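Local coordinates for protein Pyrimidine/purine nucleoside phosphorylase (Acinetobacter sp. ADP1, PDB 3HQX) that probably catalyses the reversible phosphorolysis of diverse purine and pyrimidine nucleosides, releasing the free base and alpha-D-ribose 1-phosphate, at residues A[42-47]-A[103-108]; A[60-65]-A[84-89]. All coordinates share one frame; numbering follows the deposited sequence.

Contact 1 of 2, residues A[42-47]-A[103-108]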
loop_
_atom_site.group_PDB
_atom_site.type_symbol
_atom_site.label_atom_id
_atom_site.label_comp_id
_atom_site.label_asym_id
_atom_site.label_seq_id
_atom_site.Cartn_x
_atom_site.Cartn_y
_atom_site.Cartn_z
ATOM N N GLY A 42 -0.902 4.887 4.068
ATOM C CA GLY A 42 -1.738 3.680 4.091
ATOM C C GLY A 42 -3.041 3.781 3.319
ATOM O O GLY A 42 -3.418 4.864 2.864
ATOM N N VAL A 43 -3.672 2.608 3.191
ATOM C CA VAL A 43 -4.938 2.435 2.525
ATOM C C VAL A 43 -5.813 1.595 3.457
ATOM O O VAL A 43 -5.351 0.604 4.048
ATOM C CB VAL A 43 -4.763 1.743 1.162
ATOM C CG1 VAL A 43 -6.142 1.351 0.565
ATOM C CG2 VAL A 43 -3.930 2.648 0.203
ATOM N N ILE A 44 -7.045 2.020 3.586
ATOM C CA ILE A 44 -8.102 1.201 4.215
ATOM C C ILE A 44 -9.096 0.915 3.103
ATOM O O ILE A 44 -9.577 1.835 2.414
ATOM C CB ILE A 44 -8.804 1.907 5.374
ATOM C CG1 ILE A 44 -7.817 2.103 6.520
ATOM C CG2 ILE A 44 -10.003 1.022 5.888
ATOM C CD1 ILE A 44 -8.342 2.874 7.680
ATOM N N LEU A 45 -9.428 -0.367 2.948
ATOM C CA LEU A 45 -10.395 -0.806 1.971
ATOM C C LEU A 45 -11.788 -0.870 2.595
ATOM O O LEU A 45 -11.902 -0.865 3.789
ATOM C CB LEU A 45 -9.974 -2.170 1.476
ATOM C CG LEU A 45 -8.662 -2.290 0.726
ATOM C CD1 LEU A 45 -8.429 -3.746 0.379
ATOM C CD2 LEU A 45 -8.721 -1.455 -0.521
ATOM N N PRO A 46 -12.827 -0.904 1.773
ATOM C CA PRO A 46 -14.196 -0.849 2.293
ATOM C C PRO A 46 -14.450 -1.883 3.382
ATOM O O PRO A 46 -14.062 -3.055 3.264
ATOM C CB PRO A 46 -15.047 -1.060 1.037
ATOM C CG PRO A 46 -14.237 -0.523 -0.017
ATOM C CD PRO A 46 -12.813 -0.862 0.317
ATOM N N THR A 47 -15.056 -1.425 4.473
ATOM C CA THR A 47 -15.171 -2.201 5.707
ATOM C C THR A 47 -16.651 -2.592 5.866
ATOM O O THR A 47 -17.519 -1.911 5.319
ATOM C CB THR A 47 -14.788 -1.344 6.958
ATOM O OG1 THR A 47 -15.577 -0.147 6.982
ATOM C CG2 THR A 47 -13.338 -0.953 7.008
ATOM N N LEU A 103 -9.859 4.285 1.035
ATOM C CA LEU A 103 -9.468 5.417 1.858
ATOM C C LEU A 103 -7.955 5.500 1.918
ATOM O O LEU A 103 -7.295 4.566 2.417
ATOM C CB LEU A 103 -10.001 5.257 3.299
ATOM C CG LEU A 103 -9.814 6.441 4.228
ATOM C CD1 LEU A 103 -10.830 7.573 3.880
ATOM C CD2 LEU A 103 -9.799 6.035 5.704
ATOM N N ASP A 104 -7.385 6.589 1.394
ATOM C CA ASP A 104 -5.938 6.800 1.518
ATOM C C ASP A 104 -5.709 7.745 2.661
ATOM O O ASP A 104 -6.405 8.743 2.804
ATOM C CB ASP A 104 -5.363 7.455 0.248
ATOM C CG ASP A 104 -5.421 6.518 -0.965
ATOM O OD1 ASP A 104 -4.407 5.846 -1.237
ATOM O OD2 ASP A 104 -6.466 6.500 -1.663
ATOM N N TYR A 105 -4.699 7.449 3.462
ATOM C CA TYR A 105 -4.372 8.284 4.613
ATOM C C TYR A 105 -2.861 8.396 4.843
ATOM O O TYR A 105 -2.053 7.582 4.351
ATOM C CB TYR A 105 -5.075 7.771 5.887
ATOM C CG TYR A 105 -4.509 6.461 6.364
ATOM C CD1 TYR A 105 -3.411 6.431 7.209
ATOM C CD2 TYR A 105 -5.045 5.257 5.951
ATOM C CE1 TYR A 105 -2.828 5.246 7.605
ATOM C CE2 TYR A 105 -4.477 4.046 6.363
ATOM C CZ TYR A 105 -3.375 4.058 7.166
ATOM O OH TYR A 105 -2.869 2.835 7.537
ATOM N N VAL A 106 -2.502 9.459 5.583
ATOM C CA VAL A 106 -1.161 9.559 6.196
ATOM C C VAL A 106 -1.376 9.649 7.714
ATOM O O VAL A 106 -2.187 10.460 8.212
ATOM C CB VAL A 106 -0.441 10.791 5.699
ATOM C CG1 VAL A 106 0.893 10.949 6.450
ATOM C CG2 VAL A 106 -0.128 10.662 4.185
ATOM N N CYS A 107 -0.640 8.816 8.441
ATOM C CA CYS A 107 -0.598 8.863 9.874
ATOM C C CYS A 107 0.676 9.576 10.267
ATOM O O CYS A 107 1.783 9.111 10.003
ATOM C CB CYS A 107 -0.671 7.464 10.460
ATOM S SG CYS A 107 -0.814 7.456 12.244
ATOM N N HIS A 108 0.476 10.702 10.966
ATOM C CA HIS A 108 1.539 11.535 11.469
ATOM C C HIS A 108 1.769 11.214 12.934
ATOM O O HIS A 108 0.858 11.296 13.744
ATOM C CB HIS A 108 1.147 13.006 11.351
ATOM C CG HIS A 108 0.943 13.482 9.959
ATOM N ND1 HIS A 108 -0.275 13.424 9.310
ATOM C CD2 HIS A 108 1.816 14.012 9.076
ATOM C CE1 HIS A 108 -0.124 13.910 8.087
ATOM N NE2 HIS A 108 1.118 14.282 7.923
HETATM O O HOH W 1 -2.224 5.771 0.353
#
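Tyr-105 lays one face of its ring over the backbone of Gly-42. The CA of Gly-42 sits 3.8 Å from the centroid of the Tyr-105 ring, a CH-pi contact displaced toward the rim. CG of Tyr-105 takes the crowded position between its backbone N and carbonyl carbon (chi1 70°), which swings the ring across to the neighbouring strand. Gly-42 has no side chain, so the ring can come down over its CA. The ring also reaches Ile-44, whose CG1 is 3.9 Å from Tyr-105 CE2, with the two side chains crossing at about a right angle. On the same face Ile-44 and Leu-103 run side by side, and Ile-44 CD1 meets Leu-103 CD2 at 4.0 Å.

The strands are antiparallel neighbours in the large sheet of a cupin fold. Gly-42 pairs with Tyr-105 and Ile-44 with Leu-103, each through two backbone hydrogen bonds. Gly-42 N to Tyr-105 O is almost straight (176°). Tyr-105 N instead approaches Gly-42 O from above the carbonyl plane. Between these two pairs, Val-43 and Asp-104 form a non-hydrogen-bonded pair.

The other face carries Val-43 and Asp-104 side by side. Asp-104 OD1 lies 3.5 Å from Val-43 CG2. A water bonds to both Gly-42 O and Asp-104 OD1, the latter at 2.7 Å. The carboxylate also reaches the second subunit: OD2 makes a salt bridge to Lys-17 and OD1 a hydrogen bond to Ser-18, both of that subunit. These partners probably keep buried Asp-104 ionised.

Contact 2 of 2, residues A[60-65]-A[84-89]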
loop_
_atom_site.group_PDB
_atom_site.type_symbol
_atom_site.label_atom_id
_atom_site.label_comp_id
_atom_site.label_asym_id
_atom_site.label_seq_id
_atom_site.Cartn_x
_atom_site.Cartn_y
_atom_site.Cartn_z
ATOM N N ARG A 60 -1.845 12.081 14.352
ATOM C CA ARG A 60 -2.803 12.769 13.487
ATOM C C ARG A 60 -3.032 11.941 12.223
ATOM O O ARG A 60 -2.092 11.589 11.545
ATOM C CB ARG A 60 -2.351 14.184 13.111
ATOM C CG ARG A 60 -3.256 14.882 12.165
ATOM C CD ARG A 60 -2.859 16.340 11.933
ATOM N NE ARG A 60 -1.561 16.539 11.248
ATOM C CZ ARG A 60 -1.388 16.775 9.944
ATOM N NH1 ARG A 60 -2.397 16.741 9.087
ATOM N NH2 ARG A 60 -0.154 17.025 9.463
HETATM N N MSE A 61 -4.294 11.627 11.956
HETATM C CA MSE A 61 -4.695 10.914 10.751
HETATM C C MSE A 61 -5.189 11.931 9.734
HETATM O O MSE A 61 -6.119 12.701 10.006
HETATM C CB MSE A 61 -5.825 9.949 11.074
HETATM C CG MSE A 61 -5.364 8.694 11.766
HETATM SE SE MSE A 61 -4.490 7.442 10.589
HETATM C CE MSE A 61 -6.143 6.866 9.636
ATOM N N GLU A 62 -4.510 11.997 8.599
ATOM C CA GLU A 62 -4.839 12.921 7.533
ATOM C C GLU A 62 -5.444 12.108 6.406
ATOM O O GLU A 62 -4.814 11.159 5.930
ATOM C CB GLU A 62 -3.552 13.622 7.042
ATOM C CG GLU A 62 -3.776 14.536 5.829
ATOM C CD GLU A 62 -2.519 15.126 5.254
ATOM O OE1 GLU A 62 -1.398 14.846 5.754
ATOM O OE2 GLU A 62 -2.659 15.901 4.275
ATOM N N ILE A 63 -6.625 12.516 5.942
ATOM C CA ILE A 63 -7.242 11.827 4.828
ATOM C C ILE A 63 -6.706 12.448 3.548
ATOM O O ILE A 63 -6.858 13.642 3.303
ATOM C CB ILE A 63 -8.782 11.895 4.878
ATOM C CG1 ILE A 63 -9.367 11.321 6.212
ATOM C CG2 ILE A 63 -9.389 11.115 3.704
ATOM C CD1 ILE A 63 -8.736 9.990 6.675
ATOM N N ILE A 64 -6.154 11.597 2.716
ATOM C CA ILE A 64 -5.593 11.949 1.412
ATOM C C ILE A 64 -6.660 11.784 0.274
ATOM O O ILE A 64 -6.700 12.605 -0.653
ATOM C CB ILE A 64 -4.300 11.101 1.095
ATOM C CG1 ILE A 64 -3.159 11.381 2.076
ATOM C CG2 ILE A 64 -3.864 11.310 -0.379
ATOM C CD1 ILE A 64 -2.799 12.828 2.288
ATOM N N SER A 65 -7.463 10.707 0.365
ATOM C CA SER A 65 -8.520 10.403 -0.573
ATOM C C SER A 65 -9.626 9.621 0.094
ATOM O O SER A 65 -9.347 8.698 0.867
ATOM C CB SER A 65 -7.957 9.621 -1.728
ATOM O OG SER A 65 -8.963 9.353 -2.730
ATOM N N GLY A 84 -8.523 15.900 2.686
ATOM C CA GLY A 84 -8.022 17.183 3.087
ATOM C C GLY A 84 -8.190 17.468 4.571
ATOM O O GLY A 84 -7.580 18.393 5.103
ATOM N N GLN A 85 -9.013 16.690 5.227
ATOM C CA GLN A 85 -9.263 16.847 6.649
ATOM C C GLN A 85 -8.423 15.881 7.452
ATOM O O GLN A 85 -8.047 14.816 6.960
ATOM C CB GLN A 85 -10.738 16.610 6.886
ATOM C CG GLN A 85 -11.597 17.642 6.207
ATOM C CD GLN A 85 -13.082 17.482 6.461
ATOM O OE1 GLN A 85 -13.613 16.365 6.441
ATOM N NE2 GLN A 85 -13.792 18.633 6.586
ATOM N N SER A 86 -8.169 16.250 8.703
ATOM C CA SER A 86 -7.450 15.441 9.663
ATOM C C SER A 86 -8.227 15.256 10.940
ATOM O O SER A 86 -9.177 16.029 11.260
ATOM C CB SER A 86 -6.093 16.067 10.012
ATOM O OG SER A 86 -5.245 16.137 8.877
ATOM N N PHE A 87 -7.844 14.206 11.689
ATOM C CA PHE A 87 -8.292 14.077 13.068
ATOM C C PHE A 87 -7.129 13.697 13.978
ATOM O O PHE A 87 -6.150 13.118 13.547
ATOM C CB PHE A 87 -9.499 13.140 13.233
ATOM C CG PHE A 87 -9.268 11.720 12.827
ATOM C CD1 PHE A 87 -8.757 10.800 13.750
ATOM C CD2 PHE A 87 -9.552 11.279 11.541
ATOM C CE1 PHE A 87 -8.583 9.447 13.380
ATOM C CE2 PHE A 87 -9.358 10.002 11.171
ATOM C CZ PHE A 87 -8.873 9.067 12.088
ATOM N N TYR A 88 -7.259 14.100 15.237
ATOM C CA TYR A 88 -6.227 13.859 16.244
ATOM C C TYR A 88 -6.658 12.745 17.180
ATOM O O TYR A 88 -7.785 12.757 17.658
ATOM C CB TYR A 88 -5.996 15.143 17.045
ATOM C CG TYR A 88 -4.997 15.015 18.155
ATOM C CD1 TYR A 88 -3.639 15.066 17.898
ATOM C CD2 TYR A 88 -5.424 14.845 19.471
ATOM C CE1 TYR A 88 -2.706 14.935 18.927
ATOM C CE2 TYR A 88 -4.503 14.723 20.516
ATOM C CZ TYR A 88 -3.156 14.767 20.235
ATOM O OH TYR A 88 -2.239 14.673 21.289
ATOM N N VAL A 89 -5.722 11.840 17.490
ATOM C CA VAL A 89 -5.971 10.769 18.444
ATOM C C VAL A 89 -4.963 10.923 19.558
ATOM O O VAL A 89 -3.767 10.905 19.324
ATOM C CB VAL A 89 -5.852 9.389 17.773
ATOM C CG1 VAL A 89 -6.329 8.248 18.724
ATOM C CG2 VAL A 89 -6.631 9.385 16.400
#
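A very close CH-pi contact marks this pair of strands: Met-61 CB sits over one face of the Phe-87 ring, 3.5 Å from its centroid. The closest approach is to the far end of the ring, CB of Met-61 to CZ of Phe-87 at 3.3 Å. Phe-87 holds CG in the crowded position between its backbone N and carbonyl carbon (chi1 62°). This tips the ring toward the facing strand. Met-61 is present as selenomethionine. Its chain is bent at chi2 and chi3. CG still touches the ring, and the selenium end turns off from strand 86-89.

Met-61 and Phe-87 are an antiparallel hydrogen-bonded pair, with N to O distances of 2.9 Å from Met-61 N to Phe-87 O and 2.8 Å from Phe-87 N to Met-61 O. Arg-60 with Tyr-88 and Glu-62 with Ser-86 are the non-hydrogen-bonded pairs beside it.

On the opposite face Arg-60 extends as far as CD and bends at chi3. Its NH1 then reaches Ser-86 OG at 2.9 Å, with the hydroxyl oxygen nearly in the guanidinium plane. Ser-86 OG also packs against CB of Glu-62. The ion pair from Arg-60 to Glu-62 is long.

Farther along, Ile-63 N donates to Gln-85 O and Gly-84 N to Ile-63 O, the latter nearly straight (176°). Gly-84 turns there with a positive phi suited to glycine. Ile-64 and Ser-65 then both face Asp-104, a classic beta bulge.

Phe-87 also meets Phe-81, Phe-95, Val-70 and Ile-72 of the smaller sheet. Such apolar packing between two antiparallel sheets is typical of the cupin fold.

From the N terminus the chain first enters contact 1 with residues 42-47. It then passes strand 51-54 and reaches residues 60-65, the first half of contact 2. Strands 67-72 and 79-82 of the smaller sheet follow before residues 84-89 close contact 2. Strand 94-98 comes next, and residues 103-108 close contact 1. Contact 2 is therefore nested inside the loop closed by contact 1. The two meet where strands 103-109 and 59-63 run side by side, with probable hydrogen bonds from His-108 N to Arg-60 O and from Glu-62 N to Val-106 O. With these bonds the contacts tie together four adjacent strands of the larger sheet, ordered 38-44, 103-109, 59-63, 86-89.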